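Long-range contacts in exported gluconolactonase (Xanthomonas campestris pv. campestris, PDB 3DR2), which hydrolyses gluconolactone to gluconate in the secondary pathways of glucose metabolism, using a calcium-bearing six-bladed beta-propeller: residues Ala26-Arg31 against Trp251-Ser256; Trp46-Ala51 against Ala279-Phe284; Ile137-Gly142 against Leu193-Asp198; Asp148-Leu153 against Leu187-Gly192; Val215-Phe220 against Gly239-Phe244. All coordinates share one frame; numbering follows the deposited sequence.

Contact 1. Residues Ala26-Arg31 against Trp251-Ser256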
# COMPACT_ATOMS: atom_id res chain seq x y z
N ALA A 26 -38.91 11.17 3.34
CA ALA A 26 -39.67 10.77 2.16
C ALA A 26 -39.00 11.24 0.87
O ALA A 26 -38.99 10.53 -0.13
CB ALA A 26 -41.09 11.32 2.23
N ALA A 27 -38.44 12.45 0.92
CA ALA A 27 -37.77 13.03 -0.24
C ALA A 27 -36.54 12.22 -0.63
O ALA A 27 -36.26 12.03 -1.82
CB ALA A 27 -37.37 14.47 0.06
N LEU A 28 -35.79 11.73 0.35
CA LEU A 28 -34.61 10.94 0.06
C LEU A 28 -35.00 9.54 -0.41
O LEU A 28 -34.31 8.94 -1.23
CB LEU A 28 -33.71 10.84 1.30
CG LEU A 28 -32.45 9.97 1.17
CD1 LEU A 28 -31.62 10.42 -0.02
CD2 LEU A 28 -31.64 10.07 2.45
N ALA A 29 -36.11 9.02 0.10
CA ALA A 29 -36.58 7.70 -0.30
C ALA A 29 -36.94 7.74 -1.78
O ALA A 29 -36.76 6.77 -2.49
CB ALA A 29 -37.80 7.30 0.53
N ALA A 30 -37.46 8.88 -2.22
CA ALA A 30 -37.84 9.05 -3.62
C ALA A 30 -36.59 9.14 -4.49
O ALA A 30 -36.53 8.54 -5.57
CB ALA A 30 -38.68 10.31 -3.78
N ARG A 31 -35.60 9.88 -4.02
CA ARG A 31 -34.34 10.05 -4.74
C ARG A 31 -33.63 8.71 -4.98
O ARG A 31 -33.11 8.46 -6.07
CB ARG A 31 -33.41 10.98 -3.95
CG ARG A 31 -32.06 11.24 -4.60
CD ARG A 31 -32.18 12.22 -5.76
NE ARG A 31 -32.61 13.54 -5.30
CZ ARG A 31 -31.84 14.40 -4.64
NH1 ARG A 31 -32.32 15.57 -4.26
NH2 ARG A 31 -30.58 14.09 -4.36
N TRP A 251 -28.30 19.13 -0.55
CA TRP A 251 -28.10 18.07 0.42
C TRP A 251 -26.62 17.73 0.48
O TRP A 251 -25.93 17.74 -0.54
CB TRP A 251 -28.86 16.80 0.03
CG TRP A 251 -30.34 16.91 0.11
CD1 TRP A 251 -31.08 17.97 0.55
CD2 TRP A 251 -31.28 15.90 -0.26
NE1 TRP A 251 -32.42 17.69 0.46
CE2 TRP A 251 -32.58 16.42 -0.03
CE3 TRP A 251 -31.16 14.60 -0.77
CZ2 TRP A 251 -33.74 15.69 -0.29
CZ3 TRP A 251 -32.31 13.87 -1.03
CH2 TRP A 251 -33.59 14.42 -0.79
N LEU A 252 -26.15 17.42 1.68
CA LEU A 252 -24.75 17.06 1.87
C LEU A 252 -24.66 15.57 2.15
O LEU A 252 -25.22 15.07 3.13
CB LEU A 252 -24.16 17.88 3.02
CG LEU A 252 -22.65 17.78 3.26
CD1 LEU A 252 -22.16 19.02 3.99
CD2 LEU A 252 -22.32 16.53 4.05
N TRP A 253 -23.96 14.85 1.27
CA TRP A 253 -23.77 13.41 1.39
C TRP A 253 -22.37 13.22 1.94
O TRP A 253 -21.38 13.53 1.26
CB TRP A 253 -23.89 12.74 0.01
CG TRP A 253 -25.21 13.02 -0.68
CD1 TRP A 253 -25.74 14.24 -0.98
CD2 TRP A 253 -26.17 12.05 -1.14
NE1 TRP A 253 -26.96 14.10 -1.60
CE2 TRP A 253 -27.25 12.76 -1.71
CE3 TRP A 253 -26.21 10.65 -1.13
CZ2 TRP A 253 -28.37 12.12 -2.26
CZ3 TRP A 253 -27.33 10.01 -1.68
CH2 TRP A 253 -28.39 10.75 -2.23
N SER A 254 -22.28 12.71 3.16
CA SER A 254 -21.00 12.54 3.82
C SER A 254 -20.60 11.12 4.18
O SER A 254 -21.44 10.29 4.53
CB SER A 254 -20.99 13.37 5.10
OG SER A 254 -19.80 13.15 5.84
N SER A 255 -19.31 10.86 4.09
CA SER A 255 -18.78 9.56 4.46
C SER A 255 -18.85 9.45 5.98
O SER A 255 -19.01 10.45 6.68
CB SER A 255 -17.32 9.43 4.01
OG SER A 255 -16.52 10.42 4.65
N SER A 256 -18.74 8.22 6.48
CA SER A 256 -18.74 7.95 7.91
C SER A 256 -18.21 6.53 8.09
O SER A 256 -17.92 5.84 7.11
CB SER A 256 -20.14 8.08 8.51
OG SER A 256 -21.00 7.05 8.06

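Contact 2. Residues Trp46-Ala51 against Ala279-Phe284. With CA (calcium ion), chain D.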
# COMPACT_ATOMS: atom_id res chain seq x y z
N TRP A 46 -6.11 1.80 0.16
CA TRP A 46 -6.75 2.93 0.84
C TRP A 46 -7.32 3.89 -0.19
O TRP A 46 -6.67 4.87 -0.57
CB TRP A 46 -5.74 3.63 1.75
CG TRP A 46 -6.32 4.68 2.66
CD1 TRP A 46 -6.88 5.87 2.30
CD2 TRP A 46 -6.35 4.65 4.10
NE1 TRP A 46 -7.26 6.58 3.41
CE2 TRP A 46 -6.94 5.86 4.53
CE3 TRP A 46 -5.93 3.72 5.06
CZ2 TRP A 46 -7.13 6.17 5.88
CZ3 TRP A 46 -6.11 4.03 6.41
CH2 TRP A 46 -6.70 5.24 6.81
N SER A 47 -8.53 3.60 -0.65
CA SER A 47 -9.21 4.41 -1.66
C SER A 47 -9.64 5.76 -1.10
O SER A 47 -10.18 5.84 0.00
CB SER A 47 -10.43 3.66 -2.19
OG SER A 47 -10.04 2.47 -2.85
N GLU A 48 -9.42 6.80 -1.90
CA GLU A 48 -9.75 8.16 -1.50
C GLU A 48 -9.94 9.09 -2.70
O GLU A 48 -9.69 8.71 -3.84
CB GLU A 48 -8.61 8.71 -0.62
CG GLU A 48 -8.97 8.91 0.84
CD GLU A 48 -9.63 10.23 1.10
OE1 GLU A 48 -10.39 10.70 0.22
OE2 GLU A 48 -9.41 10.81 2.18
N GLY A 49 -10.38 10.31 -2.40
CA GLY A 49 -10.56 11.36 -3.40
C GLY A 49 -11.21 11.10 -4.75
O GLY A 49 -10.61 11.39 -5.79
N PRO A 50 -12.45 10.60 -4.77
CA PRO A 50 -13.15 10.34 -6.03
C PRO A 50 -13.59 11.64 -6.71
O PRO A 50 -14.09 12.55 -6.05
CB PRO A 50 -14.33 9.49 -5.60
CG PRO A 50 -14.67 10.09 -4.24
CD PRO A 50 -13.29 10.25 -3.61
N ALA A 51 -13.39 11.71 -8.02
CA ALA A 51 -13.77 12.89 -8.78
C ALA A 51 -14.23 12.47 -10.17
O ALA A 51 -13.53 11.72 -10.86
CB ALA A 51 -12.59 13.84 -8.89
N ALA A 279 -16.21 4.22 5.03
CA ALA A 279 -16.21 5.00 3.80
C ALA A 279 -15.33 6.23 4.02
O ALA A 279 -15.44 6.89 5.05
CB ALA A 279 -17.63 5.43 3.43
N SER A 280 -14.48 6.54 3.05
CA SER A 280 -13.57 7.67 3.17
C SER A 280 -13.99 8.93 2.41
O SER A 280 -13.59 10.04 2.78
CB SER A 280 -12.18 7.27 2.68
OG SER A 280 -12.20 7.03 1.27
N ASN A 281 -14.79 8.78 1.36
CA ASN A 281 -15.18 9.93 0.57
C ASN A 281 -16.29 9.53 -0.40
O ASN A 281 -16.63 8.36 -0.51
CB ASN A 281 -13.96 10.41 -0.24
CG ASN A 281 -13.93 11.91 -0.44
OD1 ASN A 281 -14.94 12.52 -0.76
ND2 ASN A 281 -12.76 12.52 -0.27
N CYS A 282 -16.87 10.52 -1.07
CA CYS A 282 -17.91 10.24 -2.05
C CYS A 282 -18.10 11.42 -2.98
O CYS A 282 -17.68 12.54 -2.66
CB CYS A 282 -19.24 9.86 -1.38
SG CYS A 282 -20.00 11.12 -0.31
N THR A 283 -18.70 11.17 -4.13
CA THR A 283 -18.94 12.23 -5.11
C THR A 283 -19.97 11.71 -6.11
O THR A 283 -20.25 10.51 -6.17
CB THR A 283 -17.62 12.59 -5.87
OG1 THR A 283 -17.75 13.88 -6.48
CG2 THR A 283 -17.31 11.55 -6.95
N PHE A 284 -20.57 12.62 -6.87
CA PHE A 284 -21.56 12.24 -7.87
C PHE A 284 -20.95 12.41 -9.25
O PHE A 284 -19.92 13.06 -9.42
CB PHE A 284 -22.79 13.15 -7.81
CG PHE A 284 -23.77 12.77 -6.75
CD1 PHE A 284 -23.74 13.38 -5.51
CD2 PHE A 284 -24.74 11.81 -7.01
CE1 PHE A 284 -24.66 13.04 -4.53
CE2 PHE A 284 -25.67 11.46 -6.03
CZ PHE A 284 -25.63 12.08 -4.79
CA CA D . -9.88 13.04 3.31
O HOH W 1 -13.74 13.96 -3.54
O HOH W 2 -11.70 14.43 2.59
O HOH W 3 -8.00 11.56 4.17
O HOH W 4 -9.16 13.33 1.03
O HOH W 5 -11.57 11.72 2.14

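Contact 3. Residues Ile137-Gly142 against Leu193-Asp198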
# COMPACT_ATOMS: atom_id res chain seq x y z
N ILE A 137 -11.29 21.12 -3.85
CA ILE A 137 -12.43 21.36 -4.71
C ILE A 137 -12.09 22.56 -5.58
O ILE A 137 -11.15 23.31 -5.29
CB ILE A 137 -13.73 21.68 -3.91
CG1 ILE A 137 -13.53 22.94 -3.06
CG2 ILE A 137 -14.09 20.48 -3.04
CD1 ILE A 137 -14.77 23.37 -2.29
N VAL A 138 -12.84 22.75 -6.65
CA VAL A 138 -12.63 23.87 -7.55
C VAL A 138 -13.90 24.70 -7.57
O VAL A 138 -14.98 24.18 -7.88
CB VAL A 138 -12.31 23.40 -8.98
CG1 VAL A 138 -12.02 24.60 -9.86
CG2 VAL A 138 -11.12 22.45 -8.95
N ALA A 139 -13.79 25.98 -7.23
CA ALA A 139 -14.95 26.87 -7.22
C ALA A 139 -15.32 27.29 -8.63
O ALA A 139 -14.55 27.10 -9.58
CB ALA A 139 -14.65 28.11 -6.36
N ARG A 140 -16.51 27.86 -8.78
CA ARG A 140 -16.97 28.30 -10.09
C ARG A 140 -16.04 29.32 -10.75
O ARG A 140 -16.00 29.42 -11.98
CB ARG A 140 -18.39 28.87 -10.00
CG ARG A 140 -19.48 27.82 -10.01
CD ARG A 140 -20.84 28.44 -10.28
NE ARG A 140 -21.39 29.10 -9.10
CZ ARG A 140 -22.09 28.47 -8.16
NH1 ARG A 140 -22.33 27.17 -8.27
NH2 ARG A 140 -22.55 29.14 -7.12
N ASP A 141 -15.29 30.06 -9.95
CA ASP A 141 -14.38 31.06 -10.50
C ASP A 141 -12.99 30.50 -10.81
O ASP A 141 -12.06 31.24 -11.14
CB ASP A 141 -14.29 32.27 -9.57
CG ASP A 141 -13.59 31.97 -8.26
OD1 ASP A 141 -13.48 30.79 -7.88
OD2 ASP A 141 -13.14 32.93 -7.59
N GLY A 142 -12.86 29.18 -10.71
CA GLY A 142 -11.58 28.55 -11.01
C GLY A 142 -10.59 28.41 -9.87
O GLY A 142 -9.55 27.77 -10.03
N LEU A 193 -14.20 18.97 2.29
CA LEU A 193 -14.78 20.29 2.08
C LEU A 193 -15.64 20.28 0.84
O LEU A 193 -15.45 19.44 -0.05
CB LEU A 193 -13.69 21.36 1.94
CG LEU A 193 -12.92 21.46 0.62
CD1 LEU A 193 -12.12 22.76 0.59
CD2 LEU A 193 -12.00 20.26 0.47
N ALA A 194 -16.59 21.21 0.79
CA ALA A 194 -17.51 21.33 -0.34
C ALA A 194 -18.35 22.60 -0.19
O ALA A 194 -18.67 23.01 0.93
CB ALA A 194 -18.43 20.11 -0.40
N PHE A 195 -18.71 23.20 -1.32
CA PHE A 195 -19.54 24.40 -1.33
C PHE A 195 -21.01 24.05 -1.48
O PHE A 195 -21.35 23.00 -2.02
CB PHE A 195 -19.17 25.31 -2.51
CG PHE A 195 -18.13 26.33 -2.20
CD1 PHE A 195 -16.88 26.27 -2.80
CD2 PHE A 195 -18.40 27.37 -1.32
CE1 PHE A 195 -15.92 27.23 -2.54
CE2 PHE A 195 -17.44 28.34 -1.04
CZ PHE A 195 -16.20 28.27 -1.66
N SER A 196 -21.87 24.94 -1.02
CA SER A 196 -23.31 24.75 -1.18
C SER A 196 -23.52 25.12 -2.65
O SER A 196 -22.64 25.73 -3.27
CB SER A 196 -24.08 25.72 -0.29
OG SER A 196 -23.70 27.06 -0.58
N PRO A 197 -24.68 24.78 -3.22
CA PRO A 197 -24.85 25.15 -4.63
C PRO A 197 -24.65 26.64 -4.94
O PRO A 197 -24.04 26.98 -5.95
CB PRO A 197 -26.27 24.65 -4.96
CG PRO A 197 -26.93 24.47 -3.62
CD PRO A 197 -25.81 23.98 -2.74
N ASP A 198 -25.14 27.52 -4.08
CA ASP A 198 -24.99 28.96 -4.32
C ASP A 198 -23.63 29.49 -3.89
O ASP A 198 -23.34 30.68 -4.01
CB ASP A 198 -26.11 29.74 -3.63
CG ASP A 198 -26.05 29.65 -2.11
OD1 ASP A 198 -26.94 30.23 -1.45
OD2 ASP A 198 -25.12 29.01 -1.56

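Contact 4. Residues Asp148-Leu153 against Leu187-Gly192. With CA (calcium ion), chain D.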
# COMPACT_ATOMS: atom_id res chain seq x y z
N ASP A 148 -5.51 21.44 4.71
CA ASP A 148 -4.13 21.09 4.98
C ASP A 148 -3.84 20.50 6.36
O ASP A 148 -3.10 21.08 7.15
CB ASP A 148 -3.24 22.32 4.75
CG ASP A 148 -1.77 21.97 4.67
OD1 ASP A 148 -0.93 22.76 5.15
OD2 ASP A 148 -1.45 20.90 4.11
N PRO A 149 -4.42 19.33 6.68
CA PRO A 149 -4.16 18.71 7.98
C PRO A 149 -2.78 18.06 7.89
O PRO A 149 -2.21 17.95 6.81
CB PRO A 149 -5.29 17.69 8.09
CG PRO A 149 -5.39 17.20 6.68
CD PRO A 149 -5.32 18.49 5.86
N PRO A 150 -2.21 17.62 9.03
CA PRO A 150 -0.89 16.99 9.04
C PRO A 150 -0.87 15.47 8.93
O PRO A 150 0.14 14.84 9.24
CB PRO A 150 -0.32 17.45 10.37
CG PRO A 150 -1.52 17.35 11.25
CD PRO A 150 -2.63 17.97 10.40
N PHE A 151 -1.97 14.87 8.48
CA PHE A 151 -2.02 13.41 8.37
C PHE A 151 -0.85 12.81 7.58
O PHE A 151 -0.30 11.78 7.97
CB PHE A 151 -3.35 12.98 7.74
CG PHE A 151 -4.53 13.20 8.64
CD1 PHE A 151 -4.62 12.56 9.87
CD2 PHE A 151 -5.56 14.06 8.25
CE1 PHE A 151 -5.71 12.77 10.71
CE2 PHE A 151 -6.66 14.27 9.09
CZ PHE A 151 -6.73 13.63 10.31
N GLY A 152 -0.47 13.47 6.49
CA GLY A 152 0.63 12.98 5.67
C GLY A 152 2.01 13.09 6.30
O GLY A 152 2.99 12.60 5.75
N LEU A 153 2.08 13.72 7.47
CA LEU A 153 3.36 13.90 8.17
C LEU A 153 3.52 12.99 9.38
O LEU A 153 4.56 13.02 10.04
CB LEU A 153 3.50 15.34 8.64
CG LEU A 153 3.46 16.45 7.59
CD1 LEU A 153 3.54 17.81 8.28
CD2 LEU A 153 4.60 16.26 6.62
N LEU A 187 -8.20 25.34 11.37
CA LEU A 187 -9.07 24.37 12.02
C LEU A 187 -8.23 23.28 12.67
O LEU A 187 -7.00 23.35 12.71
CB LEU A 187 -10.02 23.75 10.98
CG LEU A 187 -10.85 24.70 10.11
CD1 LEU A 187 -10.01 25.21 8.94
CD2 LEU A 187 -12.07 23.98 9.57
N ASP A 188 -8.90 22.26 13.21
CA ASP A 188 -8.21 21.15 13.85
C ASP A 188 -8.34 19.95 12.91
O ASP A 188 -9.39 19.32 12.87
CB ASP A 188 -8.86 20.82 15.19
CG ASP A 188 -8.01 19.91 16.05
OD1 ASP A 188 -7.07 19.27 15.52
OD2 ASP A 188 -8.28 19.82 17.27
N HIS A 189 -7.29 19.66 12.16
CA HIS A 189 -7.30 18.55 11.21
C HIS A 189 -8.43 18.68 10.19
O HIS A 189 -9.26 17.78 10.05
CB HIS A 189 -7.42 17.23 11.96
CG HIS A 189 -6.20 16.87 12.75
ND1 HIS A 189 -5.21 16.04 12.26
CD2 HIS A 189 -5.79 17.26 13.98
CE1 HIS A 189 -4.25 15.94 13.16
NE2 HIS A 189 -4.57 16.67 14.21
N PRO A 190 -8.47 19.81 9.46
CA PRO A 190 -9.50 20.03 8.45
C PRO A 190 -9.35 18.88 7.48
O PRO A 190 -8.23 18.47 7.17
CB PRO A 190 -9.12 21.38 7.85
CG PRO A 190 -7.63 21.41 8.01
CD PRO A 190 -7.46 20.89 9.42
N ASN A 191 -10.46 18.33 7.00
CA ASN A 191 -10.38 17.18 6.12
C ASN A 191 -11.13 17.36 4.81
O ASN A 191 -10.55 17.78 3.81
CB ASN A 191 -10.91 15.95 6.88
CG ASN A 191 -10.35 14.66 6.34
OD1 ASN A 191 -10.14 14.54 5.14
ND2 ASN A 191 -10.11 13.69 7.21
N GLY A 192 -12.42 17.03 4.80
CA GLY A 192 -13.19 17.20 3.59
C GLY A 192 -13.74 18.61 3.47
O GLY A 192 -13.72 19.36 4.44
CA CA D . -9.88 13.04 3.31
O HOH W 2 -11.70 14.43 2.59
O HOH W 3 -8.00 11.56 4.17
O HOH W 4 -9.16 13.33 1.03
O HOH W 5 -11.57 11.72 2.14

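Contact 5. Residues Val215-Phe220 against Gly239-Phe244. With CA (calcium ion), chain D.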
# COMPACT_ATOMS: atom_id res chain seq x y z
N VAL A 215 -15.04 16.37 16.41
CA VAL A 215 -15.06 15.68 15.12
C VAL A 215 -16.42 16.11 14.58
O VAL A 215 -17.46 15.74 15.13
CB VAL A 215 -15.04 14.15 15.27
CG1 VAL A 215 -15.30 13.50 13.92
CG2 VAL A 215 -13.69 13.70 15.81
N GLU A 216 -16.41 16.88 13.50
CA GLU A 216 -17.66 17.39 12.96
C GLU A 216 -17.51 17.95 11.56
O GLU A 216 -16.41 18.01 11.00
CB GLU A 216 -18.16 18.53 13.85
CG GLU A 216 -17.20 19.73 13.82
CD GLU A 216 -17.69 20.95 14.57
OE1 GLU A 216 -17.70 22.05 13.97
OE2 GLU A 216 -18.07 20.82 15.75
N ILE A 217 -18.64 18.36 11.01
CA ILE A 217 -18.68 19.02 9.72
C ILE A 217 -19.01 20.44 10.15
O ILE A 217 -20.01 20.68 10.85
CB ILE A 217 -19.79 18.50 8.80
CG1 ILE A 217 -19.53 17.04 8.43
CG2 ILE A 217 -19.85 19.35 7.53
CD1 ILE A 217 -20.58 16.45 7.51
N THR A 218 -18.16 21.38 9.76
CA THR A 218 -18.32 22.78 10.12
C THR A 218 -18.77 23.58 8.91
O THR A 218 -18.42 23.26 7.78
CB THR A 218 -16.99 23.34 10.64
OG1 THR A 218 -16.44 22.44 11.61
CG2 THR A 218 -17.19 24.71 11.27
N ALA A 219 -19.55 24.63 9.15
CA ALA A 219 -20.02 25.47 8.06
C ALA A 219 -19.50 26.89 8.24
O ALA A 219 -19.43 27.41 9.35
CB ALA A 219 -21.54 25.48 8.02
N PHE A 220 -19.12 27.51 7.12
CA PHE A 220 -18.61 28.88 7.12
C PHE A 220 -19.40 29.70 6.11
O PHE A 220 -19.96 29.16 5.15
CB PHE A 220 -17.15 28.91 6.67
CG PHE A 220 -16.19 28.35 7.67
CD1 PHE A 220 -15.64 29.15 8.66
CD2 PHE A 220 -15.77 27.02 7.57
CE1 PHE A 220 -14.68 28.65 9.53
CE2 PHE A 220 -14.81 26.51 8.44
CZ PHE A 220 -14.26 27.33 9.43
N GLY A 239 -17.99 7.04 13.39
CA GLY A 239 -16.76 7.28 12.66
C GLY A 239 -16.47 8.73 12.36
O GLY A 239 -16.96 9.64 13.04
N LEU A 240 -15.70 8.95 11.31
CA LEU A 240 -15.29 10.29 10.91
C LEU A 240 -15.93 10.80 9.63
O LEU A 240 -16.02 10.07 8.65
CB LEU A 240 -13.78 10.32 10.72
CG LEU A 240 -12.90 9.74 11.82
CD1 LEU A 240 -11.51 9.47 11.28
CD2 LEU A 240 -12.86 10.70 12.99
N PRO A 241 -16.38 12.06 9.63
CA PRO A 241 -16.97 12.61 8.41
C PRO A 241 -15.74 13.07 7.63
O PRO A 241 -15.31 14.22 7.72
CB PRO A 241 -17.82 13.77 8.94
CG PRO A 241 -17.05 14.23 10.14
CD PRO A 241 -16.64 12.94 10.79
N ASP A 242 -15.14 12.13 6.91
CA ASP A 242 -13.92 12.34 6.14
C ASP A 242 -14.16 13.24 4.94
O ASP A 242 -13.99 14.46 5.02
CB ASP A 242 -13.39 10.98 5.68
CG ASP A 242 -11.90 10.98 5.41
OD1 ASP A 242 -11.41 11.93 4.78
OD2 ASP A 242 -11.23 10.00 5.81
N GLY A 243 -14.55 12.64 3.82
CA GLY A 243 -14.83 13.41 2.63
C GLY A 243 -16.33 13.43 2.40
O GLY A 243 -17.04 12.55 2.89
N PHE A 244 -16.82 14.42 1.66
CA PHE A 244 -18.25 14.52 1.39
C PHE A 244 -18.51 15.41 0.18
O PHE A 244 -17.60 16.07 -0.32
CB PHE A 244 -18.96 15.10 2.62
CG PHE A 244 -18.37 16.38 3.12
CD1 PHE A 244 -18.72 17.60 2.55
CD2 PHE A 244 -17.44 16.37 4.16
CE1 PHE A 244 -18.16 18.79 3.01
CE2 PHE A 244 -16.88 17.56 4.63
CZ PHE A 244 -17.24 18.77 4.05
CA CA D . -9.88 13.04 3.31
O HOH W 2 -11.70 14.43 2.59
O HOH W 3 -8.00 11.56 4.17
O HOH W 4 -9.16 13.33 1.03
O HOH W 5 -11.57 11.72 2.14

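Contact 1. Residues Ala26-Arg31 against Trp251-Ser256
Arg31 leaves its helix with CG anti to the backbone N, then bends at both chi2 and chi3, while Trp251 sets CG anti to its own carbonyl carbon (chi1 -69°). The two side chains reach toward each other, tip to tip. The guanidinium lies flat on the indole, its plane 18° from that of the ring and the group centres 4.2 Å apart. This is an off-centre cation-pi pair: CZ of Arg31 stands 33° off the normal of the six-membered ring, and NH1 sits 3.7 Å from Trp251 CZ3, near the rim. NH2 of Arg31 comes 3.6 Å from CZ2 of Trp253, at the edge of that second indole. Leu28 CD1 touches both rings obliquely, 3.7 Å from Trp251 CZ3 and 3.9 Å from Trp253 CH2, and Ala27 CB lies 3.8 Å from Trp251 CZ2. No hydrogen bond crosses between the segments. The polar ends meet instead at Asp247: its OD1 forms a salt bridge with Arg31 NH2 and accepts from Trp253 NE1, and its OD2 accepts from Trp251 N. With one face on an indole and a carboxylate beside NH2, the guanidinium is probably stabilised as a cation; helix 26-32 packs on the tryptophans through apolar and cation-pi contact, with Asp247 adding charge pairing.

Contact 2. Residues Trp46-Ala51 against Ala279-Phe284
At the calcium site of the propeller's central channel, Glu48 and Asn281 bring together the innermost strands of two adjacent blades. Strands 47-51 and 281-284 run nearly parallel, their axes 17° apart and 6.1 Å distant at closest approach, and side chains rather than backbone-to-backbone bonds join them. Glu48 divides its carboxylate: OE2 binds calcium at 2.5 Å, while OE1 accepts from Asn281 ND2 at 3.0 Å in an almost straight bond (169°). That bond uses the syn lone pair of OE1 and lies in the amide plane of Asn281, though amide and carboxylate planes are turned 60° apart. Gly49 N also bonds to OE1, on the anti side, which should limit rotation of the carboxylate. Ser280 OG donates to Ser47 O at 2.7 Å, from a point tilted out of the carbonyl plane. Farther along, Pro50 CD packs 3.4 Å from Asn281 CB, and Thr283 CG2 comes 3.5 Å from Pro50 O. Through its bond to OE1 the amide is a second-shell group that probably helps position Glu48; ND2 is also bonded to Asp135 OD1. Ser280 and Asn281 form a classic beta bulge opposite Thr294 of strand 290-295, whereas strand 47-53 is backed by strand 58-63, whose Leu59 and Trp61 touch Pro50.

Contact 3. Residues Ile137-Gly142 against Leu193-Asp198
Ile137-Arg140 and Leu193-Asp198 run in nearly the same direction, 16° apart end to end, with CA of Ile137 and CA of Ala194 6.7 Å apart, and the gap between the chains widens toward Asp198. Ile137 fills the near end. Its CG1 lies between the backbone N and the carbonyl carbon (chi1 61°) and meets Leu193 CD1 at 3.9 Å, the two side chains being tip to tip. CD1 of Ile137 lies 3.6 Å from Phe195 CD1, where the side chains cross at about a right angle, and CG2 approaches the carbonyl of Leu193, 3.4 Å from its O. Ala139 CB makes a looser contact with Phe195 CE1, at 4.1 Å. At the wide end the interaction turns polar: Arg140, on the type I turn Ala139-Gly142, grips Pro197 O end-on with NH1 and NH2, each 2.9 Å away. The oxygen lies in the guanidinium plane, but both N-H bonds are bent (143° for NH1), as expected when two donors converge on one atom. Arg140 N also bonds to Glu199 OE1. Strands 136-138 and 190-195 are the first strands of successive four-stranded sheets; Trp145 of strand 144-147, beside strand 136-138, meets Phe195 edge-to-face, while Ala194, pointing away from Ile137, packs on Phe244 of strand 244-246.

Contact 4. Residues Asp148-Leu153 against Leu187-Gly192
Pro149 and Pro190 make the tight half of this contact. Three ring carbons of Pro149 crowd around one carbonyl oxygen: CG is 3.1 Å from Pro190 O, and CB and CD are each 3.2 Å from that same Pro190 O. The oxygen is buried and has no hydrogen-bonding partner in the model; the three Pro149 carbons lie against it. The backbones are also near, with CA of Pro149 and CA of His189 4.5 Å apart; His189 takes a left-handed conformation (phi 57°) at this point. The other half is looser and partly exposed. There the His189 and Phe151 rings meet obliquely, centroids 4.9 Å apart and planes at 50°, with the Pro150 side chain crossing that of His189 at about a right angle. Phe151 CE2 also lies 4.0 Å from ND2 of Asn191. That amide is held at both ends, since OD1 binds calcium at 2.4 Å and ND2 bonds to Thr207 OG1; Phe151 thus touches the amide of a calcium ligand. Asp148, at the start of the loop after strand 144-147, accepts from the backbone N of Asn131 and Ser132. This loop packs against the turn joining strand 182-187, the last of its sheet, to strand 190-195, the first of the next blade.

Contact 5. Residues Val215-Phe220 against Gly239-Phe244
Pro241 is wedged against Val215 and Ile217, with its CD only 3.5 Å from Val215 CG1, tighter than an ordinary carbon-carbon contact. That methyl is anti to the backbone N (chi1 171°) and also meets Leu240 CD2 at 3.8 Å, the two side chains crossing at about a right angle. Farther round the pyrrolidine ring, CB of Pro241 lies 3.7 Å from Ile217 CG1 as the side chains pass in opposite senses, and its CG rests 3.9 Å from Glu216 O. Ile217 CG2 reaches Phe244 CZ more loosely, at 4.4 Å. No hydrogen bond joins the segments; the direct contact is mainly apolar. Pro241 is the centre of an inverse gamma turn, closed by a weak bond from Asp242 N to Leu240 O, within the connection that leads from strand 226-234 of one blade into strand 244-246 of the next. The turn delivers Asp242 to the channel: with CG anti to the backbone N (chi1 -156°), OD1 binds calcium at 2.4 Å. Glu48, Asn134, Asn191 and four waters complete an eightfold shell. Behind this first shell, Ser205 OG lies within hydrogen-bonding reach of the carbonyl oxygens of Pro241 and Asp242, which must share its one proton, and Ser255 OG is bonded to Gly243 O. Strand 216-223 lies between strands 201-206 and 226-234, while Ile217 and Phe244 both touch Ser254 of strand 252-254.

In the fold
Contacts 1 and 2 pair early segments with late ones and cross along the chain; the other three are nested within both, contact 4 inside contact 3 and contact 5 following them in series. Strand 190-195 serves contacts 3 and 4, and contact 5 reaches the same sheet through strand 216-223. Contacts 2, 4 and 5 converge on one calcium ion, supplying Glu48, Asn191 and Asp242 from different blades; the centres of contacts 4 and 5 lie about 12 Å apart. Contact 1 is peripheral, its centre about 26 Å from that of contact 4, and lays the N-terminal helix against the outside. Contact 2 joins the first and last blades and, with strand 38-41 pairing onto strand 298-303, closes the propeller ring.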